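Long-range contact in amidohydrolase (Pseudomonas aeruginosa, PDB 2I5G), which probably acts as a metal-dependent dipeptidase of the membrane dipeptidase (M19) family: residues M212-S223 / F275-I284. The protein carries 2 engineered substitutions. Residues are numbered along the deposited sequence; the frame is centred on the assembly and turned at random.
Sequences MFAPFLKKGIDS and FGKIVNPLGI
The edge of Phe213 points at the face of Phe275, a T-shaped pair that joins two loops of the TIM-barrel fold of the M19 peptidase family. The loop carrying 212-223 leaves strand 207-210 and leads to helix 225-239; the loop carrying 275-284 lies between helices 256-263 and 291-299. The evidence for the T shape is a plane angle of 80° with centroids 5.2 Å apart, and Phe213 CE2 stands over the centre of the Phe275 ring. Although the CB of Phe213 points away from 275-284, its CG is anti to the backbone N (chi1 -155°), and the ring reaches back to the other loop. Phe213 CZ also meets the terminal methyl of Ile278, CD1, at 3.6 Å. Pro215 CG packs against Phe275 CB, beside the aromatic pair, while Phe259 of helix 256-263 touches both Phe275 and Ile278.

Further along, Pro281 packs against both Met212 and Leu217: its CG lies 3.6 Å from Leu217 CD1, the two side chains crossing at about a right angle, and its CD faces Met212 O. In the selenomethionine Met212, SE lies 3.7 Å from Ile284 CG2, and the bend at chi3 turns CE toward the Ile284 side chain, which it crosses at a slant. Nearer the surface, Ile221 offers two branches: CG2 packs on Val279 CG2 at 3.7 Å, and CD1 lies against the end of the bent Lys277 chain.

Two polar links complete the join. A water accepts from Ala214 N and donates to Asn280 OD1, bridging the loops. Within 212-223, Gly220 O takes both Ser223 N and Ser223 OG from the same face of its plane, an internal brace that holds Ser223. Leu282 N, at the type II turn 281-284, then donates to Ser223 O at 3.2 Å, nearly straight (164°) though tilted from the carbonyl plane.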
loop_
_atom_site.group_PDB
_atom_site.type_symbol
_atom_site.label_atom_id
_atom_site.label_comp_id
_atom_site.label_asym_id
_atom_site.label_seq_id
_atom_site.Cartn_x
_atom_site.Cartn_y
_atom_site.Cartn_z
HETATM N N MSE A 212 -20.576 -16.289 -11.714
HETATM C CA MSE A 212 -21.597 -17.176 -11.157
HETATM C C MSE A 212 -21.311 -17.626 -9.723
HETATM O O MSE A 212 -21.845 -18.637 -9.268
HETATM C CB MSE A 212 -21.736 -18.412 -12.043
HETATM C CG MSE A 212 -20.427 -19.152 -12.240
HETATM SE SE MSE A 212 -20.631 -20.858 -13.108
HETATM C CE MSE A 212 -20.259 -20.327 -14.919
ATOM N N PHE A 213 -20.483 -16.876 -9.006
ATOM C CA PHE A 213 -20.150 -17.244 -7.637
ATOM C C PHE A 213 -21.376 -17.265 -6.729
ATOM O O PHE A 213 -22.013 -16.235 -6.503
ATOM C CB PHE A 213 -19.109 -16.292 -7.068
ATOM C CG PHE A 213 -18.291 -16.896 -5.980
ATOM C CD1 PHE A 213 -17.472 -17.989 -6.244
ATOM C CD2 PHE A 213 -18.341 -16.388 -4.689
ATOM C CE1 PHE A 213 -16.714 -18.571 -5.235
ATOM C CE2 PHE A 213 -17.587 -16.961 -3.671
ATOM C CZ PHE A 213 -16.771 -18.054 -3.941
ATOM N N ALA A 214 -21.684 -18.446 -6.199
ATOM C CA ALA A 214 -22.840 -18.655 -5.329
ATOM C C ALA A 214 -23.157 -17.497 -4.383
ATOM O O ALA A 214 -24.232 -16.897 -4.464
ATOM C CB ALA A 214 -22.659 -19.946 -4.534
ATOM N N PRO A 215 -22.224 -17.165 -3.477
ATOM C CA PRO A 215 -22.404 -16.077 -2.510
ATOM C C PRO A 215 -23.039 -14.800 -3.062
ATOM O O PRO A 215 -23.849 -14.161 -2.381
ATOM C CB PRO A 215 -20.983 -15.832 -2.012
ATOM C CG PRO A 215 -20.396 -17.196 -2.034
ATOM C CD PRO A 215 -20.868 -17.732 -3.368
ATOM N N PHE A 216 -22.679 -14.439 -4.294
ATOM C CA PHE A 216 -23.181 -13.212 -4.916
ATOM C C PHE A 216 -24.442 -13.355 -5.778
ATOM O O PHE A 216 -24.863 -12.402 -6.421
ATOM C CB PHE A 216 -22.068 -12.560 -5.757
ATOM C CG PHE A 216 -20.692 -12.622 -5.124
ATOM C CD1 PHE A 216 -20.528 -12.522 -3.741
ATOM C CD2 PHE A 216 -19.559 -12.772 -5.918
ATOM C CE1 PHE A 216 -19.260 -12.576 -3.163
ATOM C CE2 PHE A 216 -18.286 -12.825 -5.344
ATOM C CZ PHE A 216 -18.140 -12.728 -3.962
ATOM N N LEU A 217 -25.042 -14.539 -5.796
ATOM C CA LEU A 217 -26.249 -14.759 -6.591
ATOM C C LEU A 217 -27.501 -14.564 -5.753
ATOM O O LEU A 217 -27.508 -14.860 -4.557
ATOM C CB LEU A 217 -26.232 -16.166 -7.194
ATOM C CG LEU A 217 -25.250 -16.352 -8.358
ATOM C CD1 LEU A 217 -25.004 -17.830 -8.582
ATOM C CD2 LEU A 217 -25.802 -15.684 -9.624
ATOM N N LYS A 218 -28.558 -14.060 -6.381
ATOM C CA LYS A 218 -29.813 -13.817 -5.681
ATOM C C LYS A 218 -30.312 -15.045 -4.917
ATOM O O LYS A 218 -30.787 -14.921 -3.786
ATOM C CB LYS A 218 -30.896 -13.356 -6.655
ATOM C CG LYS A 218 -32.235 -13.098 -5.973
ATOM C CD LYS A 218 -33.330 -12.765 -6.968
ATOM C CE LYS A 218 -34.661 -12.587 -6.265
ATOM N NZ LYS A 218 -35.767 -12.348 -7.234
ATOM N N LYS A 219 -30.209 -16.222 -5.526
ATOM C CA LYS A 219 -30.663 -17.440 -4.871
ATOM C C LYS A 219 -29.545 -18.223 -4.188
ATOM O O LYS A 219 -29.806 -19.178 -3.464
ATOM C CB LYS A 219 -31.395 -18.342 -5.864
ATOM C CG LYS A 219 -32.690 -17.742 -6.409
ATOM C CD LYS A 219 -33.693 -18.826 -6.787
ATOM C CE LYS A 219 -33.091 -19.848 -7.737
ATOM N NZ LYS A 219 -33.976 -21.035 -7.925
ATOM N N GLY A 220 -28.300 -17.825 -4.430
ATOM C CA GLY A 220 -27.174 -18.488 -3.795
ATOM C C GLY A 220 -26.917 -19.938 -4.142
ATOM O O GLY A 220 -26.842 -20.299 -5.310
ATOM N N ILE A 221 -26.771 -20.770 -3.115
ATOM C CA ILE A 221 -26.507 -22.194 -3.289
ATOM C C ILE A 221 -27.685 -22.954 -3.891
ATOM O O ILE A 221 -27.590 -24.155 -4.155
ATOM C CB ILE A 221 -26.132 -22.856 -1.948
ATOM C CG1 ILE A 221 -27.176 -22.502 -0.886
ATOM C CG2 ILE A 221 -24.746 -22.410 -1.517
ATOM C CD1 ILE A 221 -26.924 -23.147 0.454
ATOM N N ASP A 222 -28.793 -22.255 -4.104
ATOM C CA ASP A 222 -29.981 -22.863 -4.694
ATOM C C ASP A 222 -30.142 -22.404 -6.142
ATOM O O ASP A 222 -31.151 -22.692 -6.793
ATOM C CB ASP A 222 -31.222 -22.475 -3.896
ATOM C CG ASP A 222 -31.321 -23.214 -2.586
ATOM O OD1 ASP A 222 -32.220 -22.885 -1.786
ATOM O OD2 ASP A 222 -30.506 -24.130 -2.358
ATOM N N SER A 223 -29.139 -21.688 -6.637
ATOM C CA SER A 223 -29.169 -21.179 -7.995
ATOM C C SER A 223 -28.959 -22.300 -9.013
ATOM O O SER A 223 -28.374 -23.343 -8.704
ATOM C CB SER A 223 -28.091 -20.108 -8.165
ATOM O OG SER A 223 -28.278 -19.050 -7.240
ATOM N N PHE A 275 -17.934 -16.441 2.898
ATOM C CA PHE A 275 -18.726 -16.854 1.746
ATOM C C PHE A 275 -19.752 -17.907 2.112
ATOM O O PHE A 275 -20.892 -17.858 1.663
ATOM C CB PHE A 275 -17.837 -17.438 0.641
ATOM C CG PHE A 275 -16.776 -16.503 0.140
ATOM C CD1 PHE A 275 -17.052 -15.158 -0.084
ATOM C CD2 PHE A 275 -15.505 -16.985 -0.167
ATOM C CE1 PHE A 275 -16.082 -14.306 -0.608
ATOM C CE2 PHE A 275 -14.529 -16.142 -0.691
ATOM C CZ PHE A 275 -14.821 -14.800 -0.912
ATOM N N GLY A 276 -19.334 -18.860 2.934
ATOM C CA GLY A 276 -20.216 -19.942 3.314
ATOM C C GLY A 276 -19.942 -21.094 2.362
ATOM O O GLY A 276 -18.887 -21.142 1.731
ATOM N N LYS A 277 -20.887 -22.020 2.254
ATOM C CA LYS A 277 -20.750 -23.171 1.370
ATOM C C LYS A 277 -20.505 -22.722 -0.071
ATOM O O LYS A 277 -21.134 -21.776 -0.547
ATOM C CB LYS A 277 -22.023 -24.019 1.430
ATOM C CG LYS A 277 -22.400 -24.459 2.836
ATOM C CD LYS A 277 -23.889 -24.219 3.147
ATOM C CE LYS A 277 -24.223 -22.735 3.381
ATOM N NZ LYS A 277 -24.122 -21.879 2.163
ATOM N N ILE A 278 -19.593 -23.401 -0.759
ATOM C CA ILE A 278 -19.285 -23.069 -2.146
ATOM C C ILE A 278 -19.978 -24.062 -3.074
ATOM O O ILE A 278 -19.502 -25.172 -3.296
ATOM C CB ILE A 278 -17.753 -23.101 -2.420
ATOM C CG1 ILE A 278 -17.019 -22.154 -1.465
ATOM C CG2 ILE A 278 -17.474 -22.682 -3.859
ATOM C CD1 ILE A 278 -17.426 -20.690 -1.607
ATOM N N VAL A 279 -21.115 -23.652 -3.614
ATOM C CA VAL A 279 -21.875 -24.505 -4.508
ATOM C C VAL A 279 -22.184 -23.749 -5.789
ATOM O O VAL A 279 -22.952 -22.786 -5.779
ATOM C CB VAL A 279 -23.192 -24.921 -3.847
ATOM C CG1 VAL A 279 -23.935 -25.899 -4.738
ATOM C CG2 VAL A 279 -22.910 -25.530 -2.476
ATOM N N ASN A 280 -21.587 -24.176 -6.896
ATOM C CA ASN A 280 -21.831 -23.509 -8.169
ATOM C C ASN A 280 -23.242 -23.827 -8.645
ATOM O O ASN A 280 -23.826 -24.841 -8.254
ATOM C CB ASN A 280 -20.815 -23.964 -9.219
ATOM C CG ASN A 280 -19.380 -23.771 -8.765
ATOM O OD1 ASN A 280 -19.047 -22.773 -8.119
ATOM N ND2 ASN A 280 -18.517 -24.722 -9.110
ATOM N N PRO A 281 -23.819 -22.957 -9.488
ATOM C CA PRO A 281 -25.174 -23.196 -9.987
ATOM C C PRO A 281 -25.293 -24.576 -10.611
ATOM O O PRO A 281 -24.371 -25.041 -11.274
ATOM C CB PRO A 281 -25.363 -22.080 -11.002
ATOM C CG PRO A 281 -24.590 -20.963 -10.397
ATOM C CD PRO A 281 -23.315 -21.660 -9.967
ATOM N N LEU A 282 -26.427 -25.229 -10.385
ATOM C CA LEU A 282 -26.659 -26.559 -10.929
ATOM C C LEU A 282 -26.768 -26.473 -12.443
ATOM O O LEU A 282 -27.529 -25.669 -12.976
ATOM C CB LEU A 282 -27.937 -27.152 -10.337
ATOM C CG LEU A 282 -28.402 -28.502 -10.887
ATOM C CD1 LEU A 282 -27.313 -29.562 -10.746
ATOM C CD2 LEU A 282 -29.658 -28.916 -10.137
ATOM N N GLY A 283 -25.993 -27.303 -13.130
ATOM C CA GLY A 283 -26.002 -27.287 -14.576
ATOM C C GLY A 283 -24.648 -26.831 -15.087
ATOM O O GLY A 283 -24.334 -26.977 -16.273
ATOM N N ILE A 284 -23.842 -26.265 -14.193
ATOM C CA ILE A 284 -22.504 -25.808 -14.558
ATOM C C ILE A 284 -21.595 -25.749 -13.329
ATOM O O ILE A 284 -21.054 -24.702 -12.982
ATOM C CB ILE A 284 -22.560 -24.425 -15.272
ATOM C CG1 ILE A 284 -21.176 -24.087 -15.833
ATOM C CG2 ILE A 284 -23.080 -23.347 -14.322
ATOM C CD1 ILE A 284 -21.159 -22.895 -16.758
HETATM O O HOH W 1 -20.473 -20.838 -6.756
#